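Local coordinates for gamma-glutamyltransferase 1 Threonine peptidase. MEROPS family T03 (Pseudomonas nitroreducens, PDB 7D9W) that transfers gamma-glutamyl groups from donors such as glutathione to acceptors, and is captured here with the glutamine analogue L-DON, at the interface of chains A and B. Sequence-based numbering; all coordinates share one arbitrary frame. Chains: chain A, Gamma-glutamyltransferase 1 Threonine peptidase. MEROPS family T03; chain B, Gamma-glutamyltransferase 1 Threonine peptidase. MEROPS family T03.

Contact 1: the interface of chains A and B. Residues chain A 257, 260, 262, 279; chain B 79, 105, 109.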
# COMPACT_ATOMS: atom_id res chain seq x y z
N TRP A 257 -7.02 -21.40 2.83
CA TRP A 257 -6.58 -22.36 1.83
C TRP A 257 -5.45 -23.18 2.44
O TRP A 257 -4.63 -22.64 3.19
CB TRP A 257 -6.10 -21.69 0.55
CG TRP A 257 -4.66 -21.27 0.56
CD1 TRP A 257 -3.64 -21.88 -0.12
CD2 TRP A 257 -4.05 -20.21 1.32
NE1 TRP A 257 -2.45 -21.24 0.13
CE2 TRP A 257 -2.67 -20.23 1.02
CE3 TRP A 257 -4.53 -19.26 2.22
CZ2 TRP A 257 -1.77 -19.32 1.57
CZ3 TRP A 257 -3.63 -18.35 2.77
CH2 TRP A 257 -2.27 -18.39 2.44
N ASN A 260 -4.41 -22.71 6.06
CA ASN A 260 -4.01 -21.40 6.56
C ASN A 260 -5.17 -20.43 6.42
O ASN A 260 -6.06 -20.60 5.59
CB ASN A 260 -2.80 -20.88 5.78
CG ASN A 260 -1.68 -21.88 5.72
OD1 ASN A 260 -0.99 -22.11 6.71
ND2 ASN A 260 -1.49 -22.49 4.56
N LEU A 262 -5.76 -16.41 5.89
CA LEU A 262 -5.19 -15.12 5.49
C LEU A 262 -6.20 -14.02 5.79
O LEU A 262 -7.34 -14.08 5.33
CB LEU A 262 -4.84 -15.12 4.00
CG LEU A 262 -4.63 -13.78 3.29
CD1 LEU A 262 -3.45 -13.02 3.88
CD2 LEU A 262 -4.43 -13.97 1.78
N ILE A 279 -5.96 -16.78 -5.19
CA ILE A 279 -5.70 -18.01 -4.45
C ILE A 279 -6.74 -19.07 -4.80
O ILE A 279 -6.40 -20.23 -5.05
CB ILE A 279 -5.67 -17.73 -2.93
CG1 ILE A 279 -4.47 -16.84 -2.60
CG2 ILE A 279 -5.65 -19.04 -2.14
CD1 ILE A 279 -4.46 -16.35 -1.17
N VAL B 79 -1.16 -13.82 7.88
CA VAL B 79 -1.55 -15.23 7.77
C VAL B 79 -1.48 -15.85 9.16
O VAL B 79 -0.53 -15.60 9.91
CB VAL B 79 -0.66 -16.00 6.78
CG1 VAL B 79 -1.16 -17.43 6.61
CG2 VAL B 79 -0.61 -15.29 5.44
N LEU B 105 3.35 -15.40 -1.35
CA LEU B 105 2.60 -16.47 -0.70
C LEU B 105 2.82 -17.80 -1.41
O LEU B 105 3.05 -18.83 -0.76
CB LEU B 105 1.11 -16.12 -0.65
CG LEU B 105 0.72 -14.99 0.30
CD1 LEU B 105 -0.76 -14.63 0.15
CD2 LEU B 105 1.02 -15.36 1.74
N TYR B 109 4.39 -21.09 0.43
CA TYR B 109 3.48 -22.18 0.77
C TYR B 109 3.39 -23.26 -0.29
O TYR B 109 3.07 -24.41 0.05
CB TYR B 109 2.08 -21.63 1.05
CG TYR B 109 2.00 -20.85 2.34
CD1 TYR B 109 2.01 -21.50 3.56
CD2 TYR B 109 1.93 -19.47 2.34
CE1 TYR B 109 1.95 -20.80 4.75
CE2 TYR B 109 1.87 -18.75 3.53
CZ TYR B 109 1.88 -19.43 4.73
OH TYR B 109 1.82 -18.73 5.91
O HOH W 1 0.79 -20.37 7.75
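A:Asn260 and A:Trp257 meet B:Tyr109 where the large and small subunits of this N-terminal nucleophile (Ntn) hydrolase pack together. The side chain of A:Asn260 can be followed outward. Its CB has the CG1 methyl of B:Val79 at 3.9 Å, and on another side it lies over one face of the A:Trp257 ring, toward the rim. With CG set beside the backbone N (chi1 -51°), the amide reaches the CD1-CE1 rim of the tyrosine, on one side of its plane. CG stands 3.9 Å from CE1 of B:Tyr109, and the amide and ring planes are 48° apart. At the tip, OD1 binds water 1 at 2.7 Å, and this water also lies 2.7 Å from the phenol OH of B:Tyr109. ND2 spans CD1 and CE1 of the same ring. A:Trp257 comes edge first to the same side of the ring. Its CZ2 is 3.8 Å from CD2 of B:Tyr109, with the planes at 82°. A:Ile279 CG2 backs the other indole face, also toward the rim. Beside this cluster, A:Leu262 pairs with B:Val79 in an antiparallel bridge between strands 260-264 and 77-81. CD2 of A:Leu262 lies 4.1 Å from CD1 of B:Leu105. Putting an alanine at B:Tyr109 would probably leave the indole edge without its ring face and break the water link to A:Asn260.

Contact 2: the interface of chains A and B. Residues chain A 304-305, 307-308; chain B 125-126, 132, 134, 155.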
# COMPACT_ATOMS: atom_id res chain seq x y z
N SER A 304 -0.78 -15.01 -15.30
CA SER A 304 -1.33 -13.97 -16.16
C SER A 304 -2.78 -14.26 -16.54
O SER A 304 -3.62 -13.36 -16.55
CB SER A 304 -0.45 -13.83 -17.41
OG SER A 304 0.87 -13.45 -17.05
N GLU A 305 -3.09 -15.52 -16.84
CA GLU A 305 -4.47 -15.88 -17.16
C GLU A 305 -5.40 -15.60 -15.99
O GLU A 305 -6.54 -15.17 -16.18
CB GLU A 305 -4.56 -17.35 -17.54
CG GLU A 305 -4.06 -17.65 -18.93
CD GLU A 305 -5.04 -17.22 -19.99
OE1 GLU A 305 -6.15 -17.78 -20.03
OE2 GLU A 305 -4.69 -16.33 -20.80
N GLU A 307 -4.85 -13.35 -13.52
CA GLU A 307 -4.89 -11.90 -13.35
C GLU A 307 -5.81 -11.23 -14.38
O GLU A 307 -6.37 -10.17 -14.09
CB GLU A 307 -3.46 -11.35 -13.40
CG GLU A 307 -2.62 -11.91 -12.24
CD GLU A 307 -1.11 -11.81 -12.39
OE1 GLU A 307 -0.61 -11.49 -13.49
OE2 GLU A 307 -0.42 -12.05 -11.37
N LYS A 308 -5.98 -11.83 -15.56
CA LYS A 308 -6.90 -11.26 -16.54
C LYS A 308 -8.30 -11.13 -15.95
O LYS A 308 -8.96 -10.09 -16.08
CB LYS A 308 -6.94 -12.13 -17.80
CG LYS A 308 -5.88 -11.82 -18.83
CD LYS A 308 -6.03 -12.77 -20.02
CE LYS A 308 -5.47 -12.18 -21.30
NZ LYS A 308 -4.00 -11.95 -21.19
N HIS B 125 4.17 -9.13 -13.42
CA HIS B 125 2.83 -8.59 -13.25
C HIS B 125 2.10 -8.48 -14.58
O HIS B 125 2.68 -8.03 -15.57
CB HIS B 125 2.91 -7.20 -12.61
CG HIS B 125 1.58 -6.53 -12.44
ND1 HIS B 125 0.64 -6.97 -11.54
CD2 HIS B 125 1.05 -5.45 -13.05
CE1 HIS B 125 -0.42 -6.19 -11.60
NE2 HIS B 125 -0.20 -5.26 -12.51
N HIS B 126 0.83 -8.87 -14.58
CA HIS B 126 -0.06 -8.66 -15.72
C HIS B 126 -1.40 -8.18 -15.17
O HIS B 126 -1.82 -8.62 -14.09
CB HIS B 126 -0.22 -9.94 -16.54
CG HIS B 126 -1.24 -9.83 -17.63
ND1 HIS B 126 -1.07 -9.02 -18.73
CD2 HIS B 126 -2.44 -10.44 -17.80
CE1 HIS B 126 -2.12 -9.13 -19.53
NE2 HIS B 126 -2.97 -9.98 -18.98
N ASP B 132 -2.13 -8.07 -22.90
CA ASP B 132 -1.10 -9.11 -22.95
C ASP B 132 0.30 -8.58 -22.65
O ASP B 132 1.30 -9.06 -23.18
CB ASP B 132 -1.13 -9.82 -24.31
CG ASP B 132 -2.42 -10.57 -24.56
OD1 ASP B 132 -3.12 -10.90 -23.57
OD2 ASP B 132 -2.75 -10.83 -25.73
N ILE B 134 3.23 -8.04 -19.86
CA ILE B 134 3.77 -8.54 -18.60
C ILE B 134 4.90 -7.61 -18.19
O ILE B 134 5.86 -7.42 -18.96
CB ILE B 134 4.27 -9.98 -18.72
CG1 ILE B 134 3.13 -10.92 -19.10
CG2 ILE B 134 4.90 -10.42 -17.40
CD1 ILE B 134 3.61 -12.32 -19.46
N TYR B 155 2.96 -12.53 -25.71
CA TYR B 155 3.06 -11.51 -24.68
C TYR B 155 4.07 -10.43 -25.07
O TYR B 155 5.09 -10.70 -25.70
CB TYR B 155 3.51 -12.09 -23.34
CG TYR B 155 2.47 -12.91 -22.62
CD1 TYR B 155 1.34 -12.32 -22.07
CD2 TYR B 155 2.63 -14.28 -22.47
CE1 TYR B 155 0.40 -13.07 -21.41
CE2 TYR B 155 1.69 -15.04 -21.80
CZ TYR B 155 0.58 -14.43 -21.27
OH TYR B 155 -0.37 -15.19 -20.60
O HOH W 2 -3.02 -14.35 -20.23
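A:Lys308 and A:Ser304, on helix 297-317, meet B:His126, B:Asp132 and B:Tyr155 across the large-to-small subunit interface of this Ntn hydrolase. The ionic contact is a salt bridge. NZ of A:Lys308 lies 2.7 Å from OD1 of B:Asp132 and meets this carboxylate oxygen nearly in line with its C-O bond. The lysine chain runs extended and then turns at its last torsion (chi4 63°), which brings the ammonium group between carboxylate and imidazole.

Other polar contacts are weaker. The same NZ is 3.1 Å from NE2 of B:His126 but stands well out of the ring plane, so any hydrogen bond to the nitrogen lone pair is poorly aimed. The backbone N of B:His126 makes a weak hydrogen bond to OE1 of A:Glu307, 3.2 Å away. That oxygen also sits 3.2 Å from the B:His126 carbonyl O, an unfavourable pairing of acceptors.

Water 2 makes a third kind of link. It lies 2.8 Å from A:Lys308 NZ and also binds A:Glu305 OE2 and the phenol OH of B:Tyr155.

Carbon packing completes the patch. A:Lys308 CG, not NZ, meets the edge of the B:His126 ring at NE2, in its plane. A:Ser304 CB lies 3.9 Å from CD2 of that ring and also touches the phenol end of B:Tyr155. B:Ile134 CD1 covers one face of the tyrosine, offset toward the rim, and also reaches A:Ser304 OG.

Contact 3: the interface of chains A and B. Residues chain A 118-120, 124, 178; chain B 21, 25-26, 39.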
# COMPACT_ATOMS: atom_id res chain seq x y z
N SER A 118 -4.56 15.46 -11.42
CA SER A 118 -4.85 14.55 -10.31
C SER A 118 -3.58 14.02 -9.64
O SER A 118 -3.68 13.23 -8.70
CB SER A 118 -5.70 13.38 -10.80
OG SER A 118 -5.01 12.64 -11.79
N LEU A 119 -2.41 14.45 -10.11
CA LEU A 119 -1.13 13.96 -9.62
C LEU A 119 -0.25 15.04 -9.00
O LEU A 119 0.53 14.72 -8.10
CB LEU A 119 -0.34 13.31 -10.77
CG LEU A 119 -0.83 11.97 -11.29
CD1 LEU A 119 -0.03 11.54 -12.52
CD2 LEU A 119 -0.74 10.91 -10.21
N VAL A 120 -0.35 16.28 -9.46
CA VAL A 120 0.55 17.36 -9.06
C VAL A 120 -0.30 18.54 -8.63
O VAL A 120 -1.25 18.92 -9.32
CB VAL A 120 1.49 17.77 -10.21
CG1 VAL A 120 2.43 18.89 -9.75
CG2 VAL A 120 2.29 16.58 -10.72
N ALA A 124 -4.94 17.61 -6.31
CA ALA A 124 -4.74 16.16 -6.36
C ALA A 124 -4.89 15.49 -5.00
O ALA A 124 -4.87 14.26 -4.93
CB ALA A 124 -3.35 15.85 -6.93
N PHE A 178 7.00 17.37 -10.95
CA PHE A 178 6.32 18.57 -10.48
C PHE A 178 6.56 19.74 -11.42
O PHE A 178 5.70 20.62 -11.55
CB PHE A 178 6.76 18.91 -9.05
CG PHE A 178 6.51 17.80 -8.06
CD1 PHE A 178 5.41 16.96 -8.20
CD2 PHE A 178 7.36 17.60 -7.00
CE1 PHE A 178 5.18 15.94 -7.30
CE2 PHE A 178 7.14 16.59 -6.09
CZ PHE A 178 6.05 15.75 -6.24
N ASN B 21 0.49 8.04 -2.23
CA ASN B 21 0.31 7.60 -3.61
C ASN B 21 1.66 7.66 -4.33
O ASN B 21 2.54 6.84 -4.08
CB ASN B 21 -0.76 8.39 -4.38
CG ASN B 21 -1.08 7.73 -5.73
OD1 ASN B 21 -0.74 6.57 -5.95
ND2 ASN B 21 -1.74 8.47 -6.62
N GLY B 25 4.05 12.39 -3.20
CA GLY B 25 2.67 12.83 -3.32
C GLY B 25 2.47 13.90 -4.37
O GLY B 25 3.01 13.85 -5.48
N SER B 26 1.64 14.89 -4.01
CA SER B 26 1.33 16.02 -4.88
C SER B 26 2.47 17.00 -5.00
O SER B 26 2.39 17.93 -5.82
CB SER B 26 0.10 16.74 -4.33
OG SER B 26 0.43 17.42 -3.13
N ASP B 39 -1.26 12.80 -3.40
CA ASP B 39 -1.99 12.95 -4.65
C ASP B 39 -2.85 11.70 -4.84
O ASP B 39 -2.84 11.08 -5.91
CB ASP B 39 -1.07 13.24 -5.85
CG ASP B 39 0.00 12.18 -6.12
OD1 ASP B 39 0.16 11.20 -5.36
OD2 ASP B 39 0.72 12.35 -7.13
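The loop of the small subunit that leads into 3-10 helix 40-43 borders the gamma-glutamyl site of this Ntn hydrolase, and here B:Asp39 meets A:Leu119 of a large-subunit loop. The carboxylate oxygen OD2 of B:Asp39 lies 2.6 Å from the backbone O of A:Leu119. Both atoms normally accept, so a hydrogen bond would need a proton on the carboxyl group, which is not seen. The aspartate CG stands between its backbone N and carbonyl carbon (chi1 58°), and this swings OD2 toward the leucine carbonyl.

The leucine side chain runs past the same carboxylate obliquely, with CD2 3.7 Å from OD2 of B:Asp39. A:Ala124, at the end of 3-10 helix 122-124, packs its methyl CB 3.6 Å from CB of B:Asp39. Large-subunit atoms therefore meet both the stem and the tip of this residue.

Its backbone is held from within the small subunit. ND2 of B:Asn21 donates to O of B:Asp39 at 2.9 Å in a nearly straight bond, 169° at the hydrogen. The carbonyl lies close to the amide plane of the asparagine, but the donor stands above the carbonyl plane.

Farther along, A:Phe178 brings CE1 to 3.5 Å from O of B:Gly25 and also touches the backbone of B:Ser26. B:Asn21, B:Glu40 and B:Asp43 of the small subunit bind L-glutamate, so this packing probably helps keep the substrate-binding loops in place.

The contacts mark three separate places on one interface between the large and small subunits. The centres of their C-alpha atoms are about 22 Å apart for contacts 1 and 2, 28 Å for contacts 2 and 3, and 35 Å for contacts 1 and 3. They share no residue. Contact 1 joins strands and helices, contact 2 sets a long helix against loops and short strands, and contact 3 joins mainly loops. The centre of contact 2 is about 21 Å from the nucleophile B:Thr1, so its role is probably structural. Contact 3 includes a glutamate-binding residue. Together they would hold the two cleaved chains as one enzyme.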